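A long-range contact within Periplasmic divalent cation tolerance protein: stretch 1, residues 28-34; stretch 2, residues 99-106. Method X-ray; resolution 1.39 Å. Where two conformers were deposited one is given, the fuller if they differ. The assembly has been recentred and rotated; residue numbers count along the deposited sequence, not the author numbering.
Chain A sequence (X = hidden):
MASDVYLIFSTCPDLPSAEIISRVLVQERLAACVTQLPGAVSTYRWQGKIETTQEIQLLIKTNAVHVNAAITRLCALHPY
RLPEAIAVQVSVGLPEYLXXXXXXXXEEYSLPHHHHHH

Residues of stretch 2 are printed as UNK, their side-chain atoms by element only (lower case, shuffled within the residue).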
# COMPACT_ATOMS: atom_id res chain seq x y z
N GLU A 28 -8.65 -8.88 -5.00
CA GLU A 28 -9.64 -8.05 -5.66
C GLU A 28 -9.12 -7.31 -6.86
O GLU A 28 -9.80 -6.45 -7.41
CB GLU A 28 -10.28 -7.09 -4.67
CG GLU A 28 -11.01 -7.84 -3.59
CD GLU A 28 -11.66 -6.96 -2.57
OE1 GLU A 28 -11.54 -5.72 -2.65
OE2 GLU A 28 -12.29 -7.55 -1.66
N ARG A 29 -7.89 -7.64 -7.25
CA ARG A 29 -7.26 -7.06 -8.43
C ARG A 29 -7.21 -5.54 -8.36
O ARG A 29 -7.44 -4.83 -9.33
CB ARG A 29 -7.92 -7.56 -9.71
CG ARG A 29 -7.77 -9.06 -9.86
CD ARG A 29 -8.27 -9.58 -11.20
NE ARG A 29 -8.21 -11.04 -11.23
CZ ARG A 29 -7.16 -11.75 -11.64
NH1 ARG A 29 -6.06 -11.15 -12.07
NH2 ARG A 29 -7.22 -13.08 -11.61
N LEU A 30 -6.91 -5.05 -7.17
CA LEU A 30 -6.68 -3.63 -6.98
C LEU A 30 -5.21 -3.31 -6.98
O LEU A 30 -4.81 -2.16 -7.16
CB LEU A 30 -7.31 -3.16 -5.68
CG LEU A 30 -8.81 -3.42 -5.60
CD1 LEU A 30 -9.33 -2.89 -4.30
CD2 LEU A 30 -9.56 -2.77 -6.75
N ALA A 31 -4.40 -4.34 -6.76
CA ALA A 31 -2.96 -4.20 -6.80
C ALA A 31 -2.42 -5.49 -7.37
O ALA A 31 -3.01 -6.54 -7.16
CB ALA A 31 -2.41 -3.97 -5.41
N ALA A 32 -1.32 -5.42 -8.11
CA ALA A 32 -0.71 -6.62 -8.65
C ALA A 32 0.11 -7.32 -7.58
O ALA A 32 0.28 -8.52 -7.60
CB ALA A 32 0.15 -6.29 -9.80
N CYS A 33 0.64 -6.55 -6.64
CA CYS A 33 1.45 -7.15 -5.60
C CYS A 33 1.56 -6.16 -4.47
O CYS A 33 1.44 -4.95 -4.66
CB CYS A 33 2.82 -7.59 -6.14
SG CYS A 33 4.23 -7.69 -4.98
N VAL A 34 1.75 -6.69 -3.27
CA VAL A 34 1.98 -5.85 -2.12
C VAL A 34 3.15 -6.41 -1.36
O VAL A 34 3.17 -7.61 -1.07
CB VAL A 34 0.76 -5.80 -1.19
CG1 VAL A 34 1.08 -4.97 0.05
CG2 VAL A 34 -0.45 -5.23 -1.91
N UNK A 99 3.94 -4.25 -17.67
CA UNK A 99 2.85 -4.93 -18.35
C UNK A 99 2.20 -5.94 -17.41
O UNK A 99 0.97 -6.05 -17.36
o UNK A 99 3.72 -4.57 -20.56
c UNK A 99 3.33 -5.60 -19.64
c UNK A 99 2.23 -6.46 -20.28
N UNK A 100 3.01 -6.68 -16.66
CA UNK A 100 2.47 -7.66 -15.72
C UNK A 100 1.57 -7.00 -14.66
O UNK A 100 0.48 -7.49 -14.37
c UNK A 100 3.12 -9.35 -13.99
c UNK A 100 2.55 -10.59 -14.12
c UNK A 100 2.89 -9.16 -9.81
c UNK A 100 3.60 -7.98 -11.83
c UNK A 100 2.58 -10.18 -11.92
n UNK A 100 2.22 -11.09 -12.88
c UNK A 100 3.60 -8.46 -15.07
c UNK A 100 3.46 -8.04 -10.44
c UNK A 100 2.45 -10.23 -10.53
c UNK A 100 3.15 -9.07 -12.59
N UNK A 101 2.02 -5.88 -14.10
CA UNK A 101 1.20 -5.18 -13.11
C UNK A 101 -0.14 -4.89 -13.73
O UNK A 101 -1.18 -5.18 -13.14
c UNK A 101 3.06 -4.21 -11.76
c UNK A 101 3.90 -3.02 -11.42
c UNK A 101 1.86 -3.88 -12.65
c UNK A 101 0.85 -3.00 -11.89
N UNK A 102 -0.12 -4.34 -14.94
CA UNK A 102 -1.34 -3.92 -15.59
C UNK A 102 -2.23 -5.08 -15.94
O UNK A 102 -3.44 -5.00 -15.73
o UNK A 102 -1.32 -0.98 -15.77
n UNK A 102 0.54 -1.25 -16.99
c UNK A 102 -1.03 -3.08 -16.83
c UNK A 102 -0.61 -1.68 -16.48
N UNK A 103 -1.65 -6.15 -16.46
CA UNK A 103 -2.45 -7.30 -16.89
C UNK A 103 -3.04 -8.05 -15.70
O UNK A 103 -4.10 -8.67 -15.81
o UNK A 103 -0.52 -8.74 -17.14
c UNK A 103 -1.27 -7.53 -19.08
c UNK A 103 -1.68 -8.26 -17.81
N UNK A 104 -2.37 -7.98 -14.55
CA UNK A 104 -2.90 -8.59 -13.34
C UNK A 104 -4.19 -7.97 -12.88
O UNK A 104 -5.03 -8.65 -12.28
c UNK A 104 -1.89 -8.51 -12.20
o UNK A 104 -1.29 -11.63 -13.22
c UNK A 104 -1.23 -10.93 -12.18
o UNK A 104 -1.54 -11.36 -11.05
c UNK A 104 -0.76 -9.50 -12.31
N UNK A 105 -4.35 -6.67 -13.13
CA UNK A 105 -5.47 -5.94 -12.53
C UNK A 105 -6.44 -5.32 -13.54
O UNK A 105 -7.55 -4.96 -13.17
c UNK A 105 -4.98 -4.88 -11.50
c UNK A 105 -3.53 -2.81 -11.13
c UNK A 105 -4.10 -3.81 -12.16
c UNK A 105 -4.25 -5.56 -10.34
N UNK A 106 -6.02 -5.19 -14.79
CA UNK A 106 -6.89 -4.63 -15.82
C UNK A 106 -7.73 -5.71 -16.47
O UNK A 106 -7.52 -6.90 -16.23
c UNK A 106 -5.45 -2.60 -16.37
c UNK A 106 -6.07 -3.89 -16.88
o UNK A 106 -5.86 -2.10 -15.30
o UNK A 106 -4.54 -2.08 -17.04
O HOH W 1 -9.67 -4.65 -11.14
O HOH W 2 -0.63 -10.67 -8.68

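Position 99 carries three side-chain atoms, a first carbon bearing one oxygen and one carbon, and none comes within 10 Å of stretch 1. A hydroxyl and a methyl on a branched CB identify Thr99.

At position 100 a single carbon leads into fused five- and six-membered rings holding eight carbons and one nitrogen. The side chain leaves the backbone sideways, yet its ring end draws nearer to stretch 1: one carbon of the six-membered ring lies 3.5 Å from Ala32 O and 4.0 Å from Cys33 CB, the latter at the ring edge. The fused rings are the signature of indole, so this is Trp100, with chi1 at 173° (t) and chi2 at 81°; the ring carbon in both contacts is CH2.

Position 101 has four carbons, forked at the first, with one arm two carbons long. Its one-carbon arm approaches Ala32 CB at 4.0 Å, and its own CA is closer to the same methyl, at 3.6 Å from Ala32 CB. The fork pattern is isoleucine, Ile101, and the one-carbon arm is CG2.

Two carbons, the second bearing one oxygen and one nitrogen, form the carboxamide at position 102, whose CA-to-CB bond points away from stretch 1. This is Asn102.

Position 103 again shows one carbon bearing an oxygen and a carbon, and its CA-to-CB bond also points away. It is Thr103, with chi1 at 59° (p); its backbone N donates to Thr99 O at 2.8 Å, a helical i to i-4 bond.

Three carbons, the third with two oxygens, mark a carboxylate at position 104, where CB is 3.9 Å from Ala32 CB. The residue is Glu104: its OE2 accepts a 2.6 Å hydrogen bond from water 2, which also donates to Ala32 O at 2.6 Å.

Position 105 repeats the four-carbon fork with a two-carbon arm. Its CB sits 3.3 Å from Arg29 O, and its one-carbon arm is 3.5 Å from Ala31 C and 3.7 Å from Ala32 N, so this methyl packs against the backbone. The residue is Ile105, and the methyl is CG2.

Position 106 has two carbons, the second bearing two oxygens, and makes no contact here. It is Asp106.

The contact, burying 384 Å² in all, centres on Ala32 and Ile105. Ala32 directs its CB toward the helix, where it lies 4.2 Å from the centroid of the Trp100 six-membered ring, 30° off the normal, an off-centre CH-pi contact. Polar links join this packing: Arg29 NH1 donates to Glu104 O at 2.7 Å and 149°, with the carbonyl near the guanidinium plane, while water 1 donates to Arg29 O at 2.9 Å and to Ile105 O at 3.0 Å.

Stretch 2, residues 99-106: TWINTEID
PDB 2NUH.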